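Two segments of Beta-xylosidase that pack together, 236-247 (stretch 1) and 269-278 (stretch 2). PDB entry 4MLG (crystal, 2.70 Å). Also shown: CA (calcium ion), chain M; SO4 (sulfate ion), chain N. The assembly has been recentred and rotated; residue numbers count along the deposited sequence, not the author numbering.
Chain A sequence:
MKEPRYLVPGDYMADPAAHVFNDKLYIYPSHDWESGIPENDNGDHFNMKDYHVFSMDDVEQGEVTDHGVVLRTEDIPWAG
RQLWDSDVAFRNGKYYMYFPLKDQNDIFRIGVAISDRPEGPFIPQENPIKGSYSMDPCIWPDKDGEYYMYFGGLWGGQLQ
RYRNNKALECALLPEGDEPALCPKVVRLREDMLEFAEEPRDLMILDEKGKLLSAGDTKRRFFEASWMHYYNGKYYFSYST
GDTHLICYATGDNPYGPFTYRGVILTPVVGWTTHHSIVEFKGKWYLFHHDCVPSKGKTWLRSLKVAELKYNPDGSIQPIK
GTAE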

# COMPACT_ATOMS: atom_id res chain seq x y z
N PHE A 236 -14.19 16.93 -19.14
CA PHE A 236 -13.96 15.80 -18.26
C PHE A 236 -15.16 14.86 -18.28
O PHE A 236 -16.21 15.17 -17.71
CB PHE A 236 -13.67 16.26 -16.83
CG PHE A 236 -13.45 15.13 -15.86
CD1 PHE A 236 -12.23 14.47 -15.82
CD2 PHE A 236 -14.46 14.72 -15.01
CE1 PHE A 236 -12.02 13.43 -14.93
CE2 PHE A 236 -14.26 13.68 -14.12
CZ PHE A 236 -13.04 13.03 -14.08
N SER A 237 -15.01 13.72 -18.94
CA SER A 237 -16.07 12.73 -19.01
C SER A 237 -15.78 11.56 -18.09
O SER A 237 -14.63 11.34 -17.70
CB SER A 237 -16.27 12.25 -20.45
OG SER A 237 -15.06 11.74 -20.99
N TYR A 238 -16.82 10.81 -17.73
CA TYR A 238 -16.70 9.75 -16.74
C TYR A 238 -17.91 8.83 -16.73
O TYR A 238 -18.92 9.10 -17.39
CB TYR A 238 -16.51 10.36 -15.34
CG TYR A 238 -17.62 11.31 -14.93
CD1 TYR A 238 -18.67 10.87 -14.14
CD2 TYR A 238 -17.61 12.64 -15.34
CE1 TYR A 238 -19.69 11.74 -13.76
CE2 TYR A 238 -18.62 13.51 -14.97
CZ TYR A 238 -19.65 13.05 -14.18
OH TYR A 238 -20.66 13.91 -13.81
N SER A 239 -17.80 7.73 -15.99
CA SER A 239 -18.90 6.78 -15.83
C SER A 239 -19.61 6.98 -14.49
O SER A 239 -18.97 7.34 -13.50
CB SER A 239 -18.39 5.34 -15.93
OG SER A 239 -19.38 4.41 -15.55
N THR A 240 -20.91 6.75 -14.47
CA THR A 240 -21.70 6.95 -13.26
C THR A 240 -22.07 5.62 -12.59
O THR A 240 -22.86 5.60 -11.65
CB THR A 240 -22.98 7.75 -13.54
OG1 THR A 240 -23.83 7.00 -14.42
CG2 THR A 240 -22.65 9.09 -14.17
N GLY A 241 -21.52 4.53 -13.10
CA GLY A 241 -21.66 3.23 -12.47
C GLY A 241 -23.06 2.64 -12.45
O GLY A 241 -23.54 2.11 -13.45
N ASP A 242 -23.71 2.74 -11.29
CA ASP A 242 -25.00 2.08 -11.08
C ASP A 242 -26.17 2.74 -11.81
O ASP A 242 -27.30 2.27 -11.73
CB ASP A 242 -25.30 1.96 -9.58
CG ASP A 242 -25.34 3.31 -8.88
OD1 ASP A 242 -24.71 4.26 -9.38
OD2 ASP A 242 -26.01 3.41 -7.83
N THR A 243 -25.90 3.84 -12.51
CA THR A 243 -26.91 4.45 -13.37
C THR A 243 -26.52 4.27 -14.84
O THR A 243 -27.25 4.70 -15.74
CB THR A 243 -27.14 5.93 -13.04
OG1 THR A 243 -25.88 6.61 -12.95
CG2 THR A 243 -27.88 6.07 -11.72
N HIS A 244 -25.37 3.64 -15.06
CA HIS A 244 -24.93 3.21 -16.39
C HIS A 244 -24.82 4.35 -17.40
O HIS A 244 -25.15 4.18 -18.58
CB HIS A 244 -25.87 2.12 -16.92
CG HIS A 244 -26.21 1.07 -15.92
ND1 HIS A 244 -27.13 1.26 -14.92
CD2 HIS A 244 -25.75 -0.20 -15.76
CE1 HIS A 244 -27.23 0.16 -14.18
NE2 HIS A 244 -26.40 -0.74 -14.68
N LEU A 245 -24.36 5.52 -16.95
CA LEU A 245 -24.24 6.68 -17.83
C LEU A 245 -22.79 7.09 -18.04
O LEU A 245 -21.95 6.91 -17.17
CB LEU A 245 -25.01 7.86 -17.25
CG LEU A 245 -26.48 7.67 -16.89
CD1 LEU A 245 -26.98 8.88 -16.12
CD2 LEU A 245 -27.31 7.45 -18.13
N ILE A 246 -22.52 7.66 -19.21
CA ILE A 246 -21.26 8.35 -19.45
C ILE A 246 -21.55 9.84 -19.55
O ILE A 246 -22.00 10.33 -20.58
CB ILE A 246 -20.55 7.86 -20.73
CG1 ILE A 246 -20.15 6.40 -20.59
CG2 ILE A 246 -19.32 8.71 -21.02
CD1 ILE A 246 -19.04 6.16 -19.57
N CYS A 247 -21.31 10.56 -18.45
CA CYS A 247 -21.58 11.99 -18.41
C CYS A 247 -20.33 12.79 -18.74
O CYS A 247 -19.27 12.21 -18.99
CB CYS A 247 -22.11 12.39 -17.03
SG CYS A 247 -23.69 11.62 -16.58
N VAL A 269 -25.85 -2.41 -23.09
CA VAL A 269 -25.98 -3.80 -22.68
C VAL A 269 -24.78 -4.19 -21.82
O VAL A 269 -23.64 -4.20 -22.28
CB VAL A 269 -26.07 -4.75 -23.89
CG1 VAL A 269 -25.97 -6.20 -23.43
CG2 VAL A 269 -27.37 -4.52 -24.64
N GLY A 270 -25.06 -4.49 -20.55
CA GLY A 270 -24.01 -4.76 -19.59
C GLY A 270 -24.04 -3.72 -18.48
O GLY A 270 -24.48 -2.59 -18.70
N TRP A 271 -23.58 -4.11 -17.30
CA TRP A 271 -23.63 -3.22 -16.14
C TRP A 271 -22.63 -2.08 -16.26
O TRP A 271 -22.90 -0.96 -15.84
CB TRP A 271 -23.36 -4.02 -14.86
CG TRP A 271 -23.76 -3.31 -13.60
CD1 TRP A 271 -24.92 -3.47 -12.91
CD2 TRP A 271 -22.99 -2.33 -12.89
NE1 TRP A 271 -24.93 -2.65 -11.80
CE2 TRP A 271 -23.76 -1.94 -11.77
CE3 TRP A 271 -21.74 -1.74 -13.08
CZ2 TRP A 271 -23.31 -0.99 -10.85
CZ3 TRP A 271 -21.29 -0.80 -12.17
CH2 TRP A 271 -22.08 -0.43 -11.07
N THR A 272 -21.48 -2.37 -16.85
CA THR A 272 -20.41 -1.38 -16.93
C THR A 272 -20.42 -0.60 -18.24
O THR A 272 -20.81 -1.12 -19.28
CB THR A 272 -19.03 -2.04 -16.78
OG1 THR A 272 -18.76 -2.87 -17.92
CG2 THR A 272 -18.98 -2.89 -15.52
N THR A 273 -20.00 0.66 -18.16
CA THR A 273 -19.79 1.47 -19.35
C THR A 273 -18.48 2.25 -19.21
O THR A 273 -18.24 2.91 -18.20
CB THR A 273 -20.99 2.41 -19.64
OG1 THR A 273 -20.73 3.19 -20.80
CG2 THR A 273 -21.27 3.33 -18.45
N HIS A 274 -17.63 2.14 -20.22
CA HIS A 274 -16.30 2.75 -20.17
C HIS A 274 -15.98 3.32 -21.54
O HIS A 274 -16.45 2.80 -22.55
CB HIS A 274 -15.25 1.72 -19.77
CG HIS A 274 -14.06 2.30 -19.09
ND1 HIS A 274 -13.81 2.10 -17.75
CD2 HIS A 274 -13.05 3.07 -19.55
CE1 HIS A 274 -12.69 2.73 -17.41
NE2 HIS A 274 -12.22 3.33 -18.49
N HIS A 275 -15.17 4.37 -21.59
CA HIS A 275 -14.98 5.10 -22.84
C HIS A 275 -13.64 5.81 -22.98
O HIS A 275 -12.80 5.78 -22.08
CB HIS A 275 -16.07 6.15 -22.97
CG HIS A 275 -15.86 7.33 -22.07
ND1 HIS A 275 -15.91 7.23 -20.70
CD2 HIS A 275 -15.56 8.62 -22.34
CE1 HIS A 275 -15.67 8.41 -20.16
NE2 HIS A 275 -15.45 9.27 -21.14
N SER A 276 -13.48 6.47 -24.13
CA SER A 276 -12.36 7.36 -24.40
C SER A 276 -12.68 8.18 -25.64
O SER A 276 -13.11 7.64 -26.66
CB SER A 276 -11.07 6.57 -24.62
OG SER A 276 -11.15 5.76 -25.78
N ILE A 277 -12.49 9.49 -25.55
CA ILE A 277 -12.81 10.40 -26.65
C ILE A 277 -11.55 10.93 -27.33
O ILE A 277 -10.63 11.40 -26.67
CB ILE A 277 -13.67 11.58 -26.16
CG1 ILE A 277 -14.89 11.07 -25.38
CG2 ILE A 277 -14.09 12.45 -27.32
CD1 ILE A 277 -15.78 12.16 -24.86
N VAL A 278 -11.53 10.84 -28.66
CA VAL A 278 -10.35 11.25 -29.43
C VAL A 278 -10.76 11.69 -30.83
O VAL A 278 -11.72 11.18 -31.40
CB VAL A 278 -9.32 10.10 -29.50
CG1 VAL A 278 -9.87 8.92 -30.28
CG2 VAL A 278 -8.01 10.58 -30.11
CA CA M . -10.09 4.97 -19.24
S SO4 N . -13.32 -1.35 -14.63
O1 SO4 N . -12.99 -2.36 -15.63
O2 SO4 N . -13.72 -0.12 -15.29
O3 SO4 N . -14.42 -1.84 -13.80
O4 SO4 N . -12.15 -1.09 -13.80
O HOH W 1 -21.65 1.44 -15.28
O HOH W 2 -23.65 4.19 -20.67

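Stretch 1 forms a hairpin, its strands 236-239 and 246-247 joined by a turn, and stretch 2 lies against it, burying 550 Å² in total. The hairpin settles most of its own backbone polarity. Y238 N donates to C247 O (3.1 Å), with a weak return bond from C247 N to Y238 O (3.0 Å); beyond these, T240 N donates to L245 O at 2.9 Å, and H244 N to G241 O, also at 2.9 Å. Side chains complete the turn: T240 OG1 accepts from L245 N (3.0 Å) and donates to T243 OG1 (2.6 Å), so this hydroxyl is used within the hairpin, on a residue whose CA-to-CB bond points away from stretch 2.

The shortest polar link between the stretches joins S237 OG and H275 NE2, 2.5 Å apart. Either atom could be the donor. The hydroxyl lies at the edge of the imidazole, near its plane, where the nitrogen lone pair or N-H is directed, and both side chains leave the backbone toward the opposing stretch. One face of the same ring is covered by I246: CG2 sits 3.7 Å from the centroid of the H275 ring and only 7° off its normal, a CH-pi contact, while I246 CD1 comes within 3.5 Å of H275 ND1. The buried histidine thus meets a hydroxyl at its edge and aliphatic carbon over its face.

S239 serves as a second polar link. Its OG donates to T273 O at 3.3 Å, a weak bond, and also accepts from G241 N at 3.3 Å with a nearly straight N-H...O angle of 165°. One hydroxyl therefore ties the start of the turn to the neighbouring stretch. T273, whose side chain also points across the contact, packs mainly through carbon: CG2 lies 3.8 Å from H244 C and 3.9 Å from L245 O, while OG1 approaches I246 CG1 to 3.3 Å.

Toward the end of the hairpin the contact becomes aromatic. H244 presents its ring edge to the face of W271, with the imidazole and five-membered ring centroids 4.7 Å apart and the planes at 67°. The histidine also brings CD2 to 3.0 Å from W271 O, a close carbon-oxygen approach. The six-membered part of the indole reaches the turn backbone, with W271 CH2 3.5 Å from G241 C and W271 CZ2 3.5 Å from D242 CA. The positive phi of G241, 66°, favours glycine there.

Two waters supply links that direct contacts do not. Water 1 donates to both G241 O (2.7 Å) and W271 O (2.8 Å), bridging two carbonyls that cannot bond to each other; G241 O consequently accepts from both the water and H244 N. Water 2 donates to H244 O (2.6 Å) and lies 3.1 Å from T273 OG1, to which it is also hydrogen-bonded.

H274 points away from stretch 1 and spends its nitrogens elsewhere: NE2 binds the calcium ion at 2.8 Å, and ND1 donates a weak bond to sulfate O2 at 3.3 Å.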